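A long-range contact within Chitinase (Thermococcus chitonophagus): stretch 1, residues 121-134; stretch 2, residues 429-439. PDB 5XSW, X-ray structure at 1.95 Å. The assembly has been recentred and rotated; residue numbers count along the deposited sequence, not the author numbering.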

ATOM      1  N   SER A 121     -38.280  20.035   7.079  1.00 35.00           N
ATOM      2  CA  SER A 121     -38.659  20.391   8.453  1.00 43.97           C
ATOM      3  C   SER A 121     -37.844  19.720   9.573  1.00 47.29           C
ATOM      4  O   SER A 121     -37.903  20.170  10.734  1.00 39.75           O
ATOM      5  N   TRP A 122     -37.059  18.678   9.251  1.00 40.23           N
ATOM      6  CA  TRP A 122     -36.262  17.994  10.285  1.00 36.62           C
ATOM      7  C   TRP A 122     -35.251  18.914  10.943  1.00 37.26           C
ATOM      8  O   TRP A 122     -34.523  19.641  10.267  1.00 39.48           O
ATOM      9  N   LYS A 123     -35.159  18.823  12.266  1.00 33.80           N
ATOM     10  CA  LYS A 123     -34.154  19.501  13.062  1.00 35.07           C
ATOM     11  C   LYS A 123     -33.827  18.572  14.218  1.00 38.78           C
ATOM     12  O   LYS A 123     -34.654  17.773  14.609  1.00 40.26           O
ATOM     13  N   PRO A 124     -32.646  18.712  14.804  1.00 38.41           N
ATOM     14  CA  PRO A 124     -32.252  17.901  15.957  1.00 37.71           C
ATOM     15  C   PRO A 124     -33.189  18.092  17.137  1.00 51.21           C
ATOM     16  O   PRO A 124     -33.863  19.120  17.213  1.00 49.04           O
ATOM     17  N   GLY A 125     -33.204  17.126  18.046  1.00 45.43           N
ATOM     18  CA  GLY A 125     -33.993  17.195  19.270  1.00 44.53           C
ATOM     19  C   GLY A 125     -35.397  16.667  19.093  1.00 47.87           C
ATOM     20  O   GLY A 125     -35.630  15.498  18.825  1.00 42.07           O
ATOM     21  N   ASN A 126     -36.380  17.538  19.221  1.00 48.82           N
ATOM     22  CA  ASN A 126     -37.727  17.023  19.338  1.00 45.77           C
ATOM     23  C   ASN A 126     -38.461  17.006  18.015  1.00 51.10           C
ATOM     24  O   ASN A 126     -39.597  17.455  17.930  1.00 41.86           O
ATOM     25  N   PHE A 127     -37.830  16.434  16.990  1.00 36.16           N
ATOM     26  CA  PHE A 127     -38.535  16.182  15.748  1.00 32.48           C
ATOM     27  C   PHE A 127     -39.611  15.123  15.907  1.00 31.12           C
ATOM     28  O   PHE A 127     -39.613  14.337  16.858  1.00 38.66           O
ATOM     29  N   THR A 128     -40.512  15.070  14.940  1.00 32.26           N
ATOM     30  CA  THR A 128     -41.634  14.132  14.968  1.00 33.38           C
ATOM     31  C   THR A 128     -41.599  13.171  13.799  1.00 32.19           C
ATOM     32  O   THR A 128     -40.753  13.310  12.921  1.00 37.33           O
ATOM     33  N   LEU A 129     -42.555  12.249  13.730  1.00 33.93           N
ATOM     34  CA  LEU A 129     -42.553  11.228  12.680  1.00 38.09           C
ATOM     35  C   LEU A 129     -42.616  11.838  11.281  1.00 45.49           C
ATOM     36  O   LEU A 129     -41.987  11.331  10.322  1.00 35.26           O
ATOM     37  N   SER A 130     -43.379  12.926  11.162  1.00 38.09           N
ATOM     38  CA  SER A 130     -43.517  13.646   9.895  1.00 34.14           C
ATOM     39  C   SER A 130     -42.237  14.344   9.507  1.00 31.75           C
ATOM     40  O   SER A 130     -42.047  14.645   8.356  1.00 37.29           O
ATOM     41  N   ASP A 131     -41.391  14.652  10.478  1.00 28.32           N
ATOM     42  CA  ASP A 131     -40.112  15.227  10.186  1.00 31.24           C
ATOM     43  C   ASP A 131     -39.158  14.141   9.582  1.00 37.23           C
ATOM     44  O   ASP A 131     -38.089  14.477   9.084  1.00 34.28           O
ATOM     45  N   LEU A 132     -39.564  12.882   9.646  1.00 35.97           N
ATOM     46  CA  LEU A 132     -38.734  11.786   9.141  1.00 33.04           C
ATOM     47  C   LEU A 132     -39.256  11.270   7.842  1.00 31.53           C
ATOM     48  O   LEU A 132     -38.482  10.915   6.990  1.00 34.49           O
ATOM     49  N   ILE A 133     -40.573  11.146   7.707  1.00 33.47           N
ATOM     50  CA  ILE A 133     -41.166  10.495   6.546  1.00 32.20           C
ATOM     51  C   ILE A 133     -41.981  11.496   5.733  1.00 41.91           C
ATOM     52  O   ILE A 133     -43.039  11.946   6.158  1.00 40.91           O
ATOM     53  N   ALA A 134     -41.474  11.852   4.563  1.00 41.08           N
ATOM     54  CA  ALA A 134     -42.125  12.859   3.725  1.00 41.34           C
ATOM     55  C   ALA A 134     -43.417  12.304   3.166  1.00 51.11           C
ATOM     56  O   ALA A 134     -44.437  12.977   3.113  1.00 49.57           O
ATOM     57  N   ARG A 429     -28.685  10.536  20.705  1.00 35.87           N
ATOM     58  CA  ARG A 429     -30.078  10.864  21.144  1.00 37.06           C
ATOM     59  C   ARG A 429     -31.049  10.981  19.952  1.00 30.55           C
ATOM     60  O   ARG A 429     -32.136  10.382  19.943  1.00 34.41           O
ATOM     61  N   ASP A 430     -30.651  11.738  18.915  1.00 28.96           N
ATOM     62  CA  ASP A 430     -31.471  11.829  17.702  1.00 30.62           C
ATOM     63  C   ASP A 430     -31.697  10.479  17.016  1.00 31.22           C
ATOM     64  O   ASP A 430     -32.805  10.166  16.581  1.00 30.12           O
ATOM     65  N   VAL A 431     -30.632   9.673  16.915  1.00 31.31           N
ATOM     66  CA  VAL A 431     -30.766   8.340  16.292  1.00 29.09           C
ATOM     67  C   VAL A 431     -31.733   7.477  17.080  1.00 25.77           C
ATOM     68  O   VAL A 431     -32.612   6.787  16.532  1.00 28.55           O
ATOM     69  N   LYS A 432     -31.572   7.487  18.406  1.00 27.27           N
ATOM     70  CA  LYS A 432     -32.516   6.688  19.232  1.00 31.28           C
ATOM     71  C   LYS A 432     -33.962   7.174  19.120  1.00 30.74           C
ATOM     72  O   LYS A 432     -34.932   6.365  19.008  1.00 32.87           O
ATOM     73  N   ARG A 433     -34.124   8.501  19.134  1.00 33.10           N
ATOM     74  CA  ARG A 433     -35.488   9.049  18.945  1.00 34.44           C
ATOM     75  C   ARG A 433     -36.051   8.653  17.603  1.00 31.55           C
ATOM     76  O   ARG A 433     -37.221   8.246  17.489  1.00 31.98           O
ATOM     77  N   ALA A 434     -35.217   8.722  16.552  1.00 29.35           N
ATOM     78  CA  ALA A 434     -35.727   8.308  15.242  1.00 26.57           C
ATOM     79  C   ALA A 434     -36.079   6.814  15.223  1.00 26.78           C
ATOM     80  O   ALA A 434     -37.090   6.369  14.645  1.00 28.06           O
ATOM     81  N   TYR A 435     -35.197   6.015  15.817  1.00 29.92           N
ATOM     82  CA  TYR A 435     -35.504   4.582  15.929  1.00 32.01           C
ATOM     83  C   TYR A 435     -36.907   4.346  16.627  1.00 28.28           C
ATOM     84  O   TYR A 435     -37.782   3.607  16.146  1.00 28.98           O
ATOM     85  N   ASP A 436     -37.078   5.011  17.760  1.00 30.82           N
ATOM     86  CA  ASP A 436     -38.345   4.902  18.544  1.00 34.30           C
ATOM     87  C   ASP A 436     -39.557   5.266  17.678  1.00 33.02           C
ATOM     88  O   ASP A 436     -40.504   4.473  17.575  1.00 33.86           O
ATOM     89  N   LEU A 437     -39.513   6.405  16.971  1.00 29.90           N
ATOM     90  CA  LEU A 437     -40.660   6.764  16.140  1.00 27.52           C
ATOM     91  C   LEU A 437     -40.901   5.829  14.994  1.00 33.27           C
ATOM     92  O   LEU A 437     -42.049   5.503  14.629  1.00 27.82           O
ATOM     93  N   LEU A 438     -39.818   5.409  14.352  1.00 34.91           N
ATOM     94  CA  LEU A 438     -39.976   4.517  13.194  1.00 26.95           C
ATOM     95  C   LEU A 438     -40.384   3.139  13.619  1.00 25.10           C
ATOM     96  O   LEU A 438     -41.064   2.436  12.865  1.00 29.37           O
ATOM     97  N   SER A 439     -40.004   2.746  14.825  1.00 29.31           N
ATOM     98  CA  SER A 439     -40.384   1.368  15.278  1.00 33.19           C
ATOM     99  C   SER A 439     -41.901   1.160  15.385  1.00 37.24           C
ATOM    100  O   SER A 439     -42.386   0.040  15.241  1.00 30.24           O
TER

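The apolar centre of this contact is built from one face of the helix in stretch 2, where Ala434, Leu437 and Leu438 meet Leu132 and the ring of Phe127. Leu132 points toward the helix in the m,t rotamer, and its CD1 lies 4.0 Å from CB of Ala434, 4.2 Å from CB of Leu437 and 4.0 Å from CG of Leu438. One methyl thus reaches three helical residues, the small Ala434 among them. Leu437 points toward the loop, also m,t, while Leu438, again m,t, leaves its backbone sideways and brings its end nearer. Its CD2 meets CD1 of Ile133 (m,t) at 3.8 Å and CD1 of Leu129 at 4.0 Å. Leu129 adopts t,p, a choice that carries CD1 back to the helix, 4.1 Å from CB of Leu437, although its CA-to-CB bond runs sideways.

Phe127 joins this apolar patch to the polar edge. With chi1 at 54° (p) and chi2 at 89°, its ring swings in against the helix, CE1 lying 4.0 Å from CB of Ala434 and 4.1 Å from CD1 of Leu437. The ring edge meets the helix backbone, CZ being 3.3 Å from O of Asp430, a carbonyl already engaged by N of Ala434 in the helical ladder. One ring face is covered by Arg433, whose CD stands 4.0 Å from the ring centroid in a CH-pi contact; the guanidinium itself is farther off, so any cation-pi attraction is weak at most.

Arg433 is extended, t,t,t through chi3, and spends its charge on a backbone carbonyl: NE and NH2 both donate to O of Phe127, at 2.7 and 2.8 Å. Phe127 therefore offers its ring to the aliphatic stem of Arg433 and its carbonyl to the head.

Nearby on the polar edge, Asp430 (chi1 -77°, m) points toward the loop. Its OD1 accepts a nearly straight hydrogen bond from N of Gly125 at 2.9 Å, and water 1 donates to that same OD1 and to O of Gly125, each at 2.7 Å, so the glycine's peptide groups are tied to one carboxylate directly and through solvent. Gly125 has positive phi, which by itself favours glycine. OD2 of Asp430, bonded elsewhere in the structure, sits 3.4 Å from CB of Pro124 and 3.5 Å from CH2 at the edge of the Trp122 ring.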

ATOM      1  CB  SER A 121     -40.130  20.073   8.670  1.00 40.32           C
ATOM      2  OG  SER A 121     -40.369  18.699   8.493  1.00 40.71           O
ATOM      3  CB  TRP A 122     -35.515  16.752   9.692  1.00 32.02           C
ATOM      4  CG  TRP A 122     -34.958  15.914  10.779  1.00 32.77           C
ATOM      5  CD1 TRP A 122     -35.561  14.855  11.395  1.00 32.91           C
ATOM      6  CD2 TRP A 122     -33.695  16.091  11.414  1.00 35.11           C
ATOM      7  NE1 TRP A 122     -34.729  14.358  12.372  1.00 34.13           N
ATOM      8  CE2 TRP A 122     -33.589  15.112  12.410  1.00 36.26           C
ATOM      9  CE3 TRP A 122     -32.640  16.998  11.236  1.00 37.22           C
ATOM     10  CZ2 TRP A 122     -32.465  14.994  13.225  1.00 37.51           C
ATOM     11  CZ3 TRP A 122     -31.523  16.889  12.052  1.00 37.22           C
ATOM     12  CH2 TRP A 122     -31.448  15.885  13.030  1.00 39.20           C
ATOM     13  CB  LYS A 123     -34.672  20.849  13.630  1.00 45.42           C
ATOM     14  CG  LYS A 123     -35.116  21.859  12.609  1.00 54.84           C
ATOM     15  CD  LYS A 123     -35.727  23.092  13.290  1.00 67.81           C
ATOM     16  CE  LYS A 123     -37.193  22.863  13.746  1.00 75.53           C
ATOM     17  NZ  LYS A 123     -38.224  22.977  12.631  1.00 73.70           N
ATOM     18  CB  PRO A 124     -30.868  18.432  16.311  1.00 41.28           C
ATOM     19  CG  PRO A 124     -30.363  19.045  15.074  1.00 44.77           C
ATOM     20  CD  PRO A 124     -31.541  19.553  14.305  1.00 42.99           C
ATOM     21  CB  ASN A 126     -38.503  17.810  20.408  1.00 60.28           C
ATOM     22  CG  ASN A 126     -38.030  17.471  21.836  1.00 74.72           C
ATOM     23  OD1 ASN A 126     -37.612  16.327  22.127  1.00 74.60           O
ATOM     24  ND2 ASN A 126     -38.081  18.462  22.726  1.00 83.49           N
ATOM     25  CB  PHE A 127     -37.557  15.737  14.635  1.00 33.25           C
ATOM     26  CG  PHE A 127     -36.693  14.543  15.027  1.00 31.46           C
ATOM     27  CD1 PHE A 127     -37.121  13.247  14.806  1.00 33.45           C
ATOM     28  CD2 PHE A 127     -35.442  14.746  15.627  1.00 35.42           C
ATOM     29  CE1 PHE A 127     -36.304  12.145  15.155  1.00 29.96           C
ATOM     30  CE2 PHE A 127     -34.633  13.650  15.987  1.00 36.97           C
ATOM     31  CZ  PHE A 127     -35.073  12.366  15.751  1.00 25.40           C
ATOM     32  CB  THR A 128     -42.994  14.907  14.905  1.00 40.79           C
ATOM     33  OG1 THR A 128     -43.161  15.409  13.582  1.00 43.71           O
ATOM     34  CG2 THR A 128     -42.976  16.095  15.862  1.00 43.23           C
ATOM     35  CB  LEU A 129     -43.713  10.250  12.880  1.00 31.53           C
ATOM     36  CG  LEU A 129     -43.858   9.059  11.945  1.00 36.69           C
ATOM     37  CD1 LEU A 129     -42.568   8.203  12.055  1.00 35.57           C
ATOM     38  CD2 LEU A 129     -45.073   8.204  12.274  1.00 36.28           C
ATOM     39  CB  SER A 130     -44.640  14.713   9.970  1.00 41.67           C
ATOM     40  OG  SER A 130     -45.853  14.077  10.277  1.00 61.91           O
ATOM     41  CB  ASP A 131     -39.471  15.832  11.432  1.00 30.59           C
ATOM     42  CG  ASP A 131     -40.203  17.084  11.909  1.00 41.86           C
ATOM     43  OD1 ASP A 131     -40.783  17.749  11.047  1.00 43.59           O
ATOM     44  OD2 ASP A 131     -40.171  17.384  13.124  1.00 37.98           O
ATOM     45  CB  LEU A 132     -38.660  10.606  10.155  1.00 30.38           C
ATOM     46  CG  LEU A 132     -37.992  10.904  11.481  1.00 33.61           C
ATOM     47  CD1 LEU A 132     -38.177   9.730  12.485  1.00 32.55           C
ATOM     48  CD2 LEU A 132     -36.485  11.223  11.342  1.00 33.93           C
ATOM     49  CB  ILE A 133     -42.045   9.318   6.943  1.00 32.73           C
ATOM     50  CG1 ILE A 133     -41.232   8.293   7.783  1.00 34.47           C
ATOM     51  CG2 ILE A 133     -42.702   8.701   5.707  1.00 34.85           C
ATOM     52  CD1 ILE A 133     -41.962   6.961   8.018  1.00 33.38           C
ATOM     53  CB  ALA A 134     -41.192  13.291   2.575  1.00 39.76           C
ATOM     54  CB  ARG A 429     -30.101  12.173  21.977  1.00 38.58           C
ATOM     55  CG  ARG A 429     -29.507  12.000  23.385  1.00 45.80           C
ATOM     56  CD  ARG A 429     -29.799  13.192  24.324  1.00 48.05           C
ATOM     57  NE  ARG A 429     -29.110  14.419  23.910  1.00 42.63           N
ATOM     58  CZ  ARG A 429     -27.830  14.684  24.184  1.00 42.86           C
ATOM     59  NH1 ARG A 429     -27.089  13.822  24.882  1.00 49.76           N
ATOM     60  NH2 ARG A 429     -27.295  15.815  23.768  1.00 46.61           N
ATOM     61  CB  ASP A 430     -30.825  12.773  16.691  1.00 30.44           C
ATOM     62  CG  ASP A 430     -31.026  14.253  17.034  1.00 42.86           C
ATOM     63  OD1 ASP A 430     -31.750  14.593  18.025  1.00 39.63           O
ATOM     64  OD2 ASP A 430     -30.459  15.078  16.279  1.00 36.87           O
ATOM     65  CB  VAL A 431     -29.361   7.633  16.213  1.00 30.27           C
ATOM     66  CG1 VAL A 431     -29.504   6.121  15.925  1.00 27.58           C
ATOM     67  CG2 VAL A 431     -28.457   8.356  15.168  1.00 29.36           C
ATOM     68  CB  LYS A 432     -32.095   6.704  20.715  1.00 36.01           C
ATOM     69  CG  LYS A 432     -33.032   5.802  21.554  1.00 38.35           C
ATOM     70  CD  LYS A 432     -32.442   5.426  22.861  1.00 49.71           C
ATOM     71  CE  LYS A 432     -33.266   4.291  23.503  1.00 46.63           C
ATOM     72  NZ  LYS A 432     -32.496   3.804  24.696  1.00 57.88           N
ATOM     73  CB  ARG A 433     -35.505  10.588  19.083  1.00 35.41           C
ATOM     74  CG  ARG A 433     -36.930  11.168  18.945  1.00 35.44           C
ATOM     75  CD  ARG A 433     -36.979  12.672  19.207  1.00 38.70           C
ATOM     76  NE  ARG A 433     -38.308  13.244  18.926  1.00 42.20           N
ATOM     77  CZ  ARG A 433     -39.296  13.330  19.819  1.00 43.63           C
ATOM     78  NH1 ARG A 433     -39.117  12.886  21.060  1.00 35.21           N
ATOM     79  NH2 ARG A 433     -40.461  13.868  19.474  1.00 37.00           N
ATOM     80  CB  ALA A 434     -34.652   8.661  14.107  1.00 28.45           C
ATOM     81  CB  TYR A 435     -34.385   3.887  16.709  1.00 28.20           C
ATOM     82  CG  TYR A 435     -34.773   2.508  17.129  1.00 35.85           C
ATOM     83  CD1 TYR A 435     -34.533   1.413  16.280  1.00 30.49           C
ATOM     84  CD2 TYR A 435     -35.441   2.289  18.356  1.00 30.62           C
ATOM     85  CE1 TYR A 435     -34.924   0.142  16.629  1.00 28.87           C
ATOM     86  CE2 TYR A 435     -35.853   1.020  18.706  1.00 31.27           C
ATOM     87  CZ  TYR A 435     -35.589  -0.046  17.845  1.00 33.39           C
ATOM     88  OH  TYR A 435     -35.971  -1.320  18.186  1.00 29.34           O
ATOM     89  CB  ASP A 436     -38.265   5.787  19.799  1.00 38.05           C
ATOM     90  CG  ASP A 436     -37.326   5.235  20.840  1.00 42.01           C
ATOM     91  OD1 ASP A 436     -37.147   3.993  20.828  1.00 40.14           O
ATOM     92  OD2 ASP A 436     -36.760   6.028  21.647  1.00 42.49           O
ATOM     93  CB  LEU A 437     -40.502   8.206  15.592  1.00 31.17           C
ATOM     94  CG  LEU A 437     -40.352   9.218  16.743  1.00 39.64           C
ATOM     95  CD1 LEU A 437     -39.994  10.667  16.278  1.00 36.19           C
ATOM     96  CD2 LEU A 437     -41.647   9.209  17.607  1.00 38.34           C
ATOM     97  CB  LEU A 438     -38.655   4.458  12.369  1.00 27.24           C
ATOM     98  CG  LEU A 438     -38.293   5.783  11.691  1.00 28.93           C
ATOM     99  CD1 LEU A 438     -36.875   5.694  11.002  1.00 26.82           C
ATOM    100  CD2 LEU A 438     -39.354   6.204  10.665  1.00 30.98           C
ATOM    101  CB  SER A 439     -39.752   1.032  16.621  1.00 33.52           C
ATOM    102  OG  SER A 439     -40.211   1.852  17.715  1.00 34.47           O
TER
HETATM  103  O   HOH W   1     -33.699  13.833  19.723  1.00 41.47           O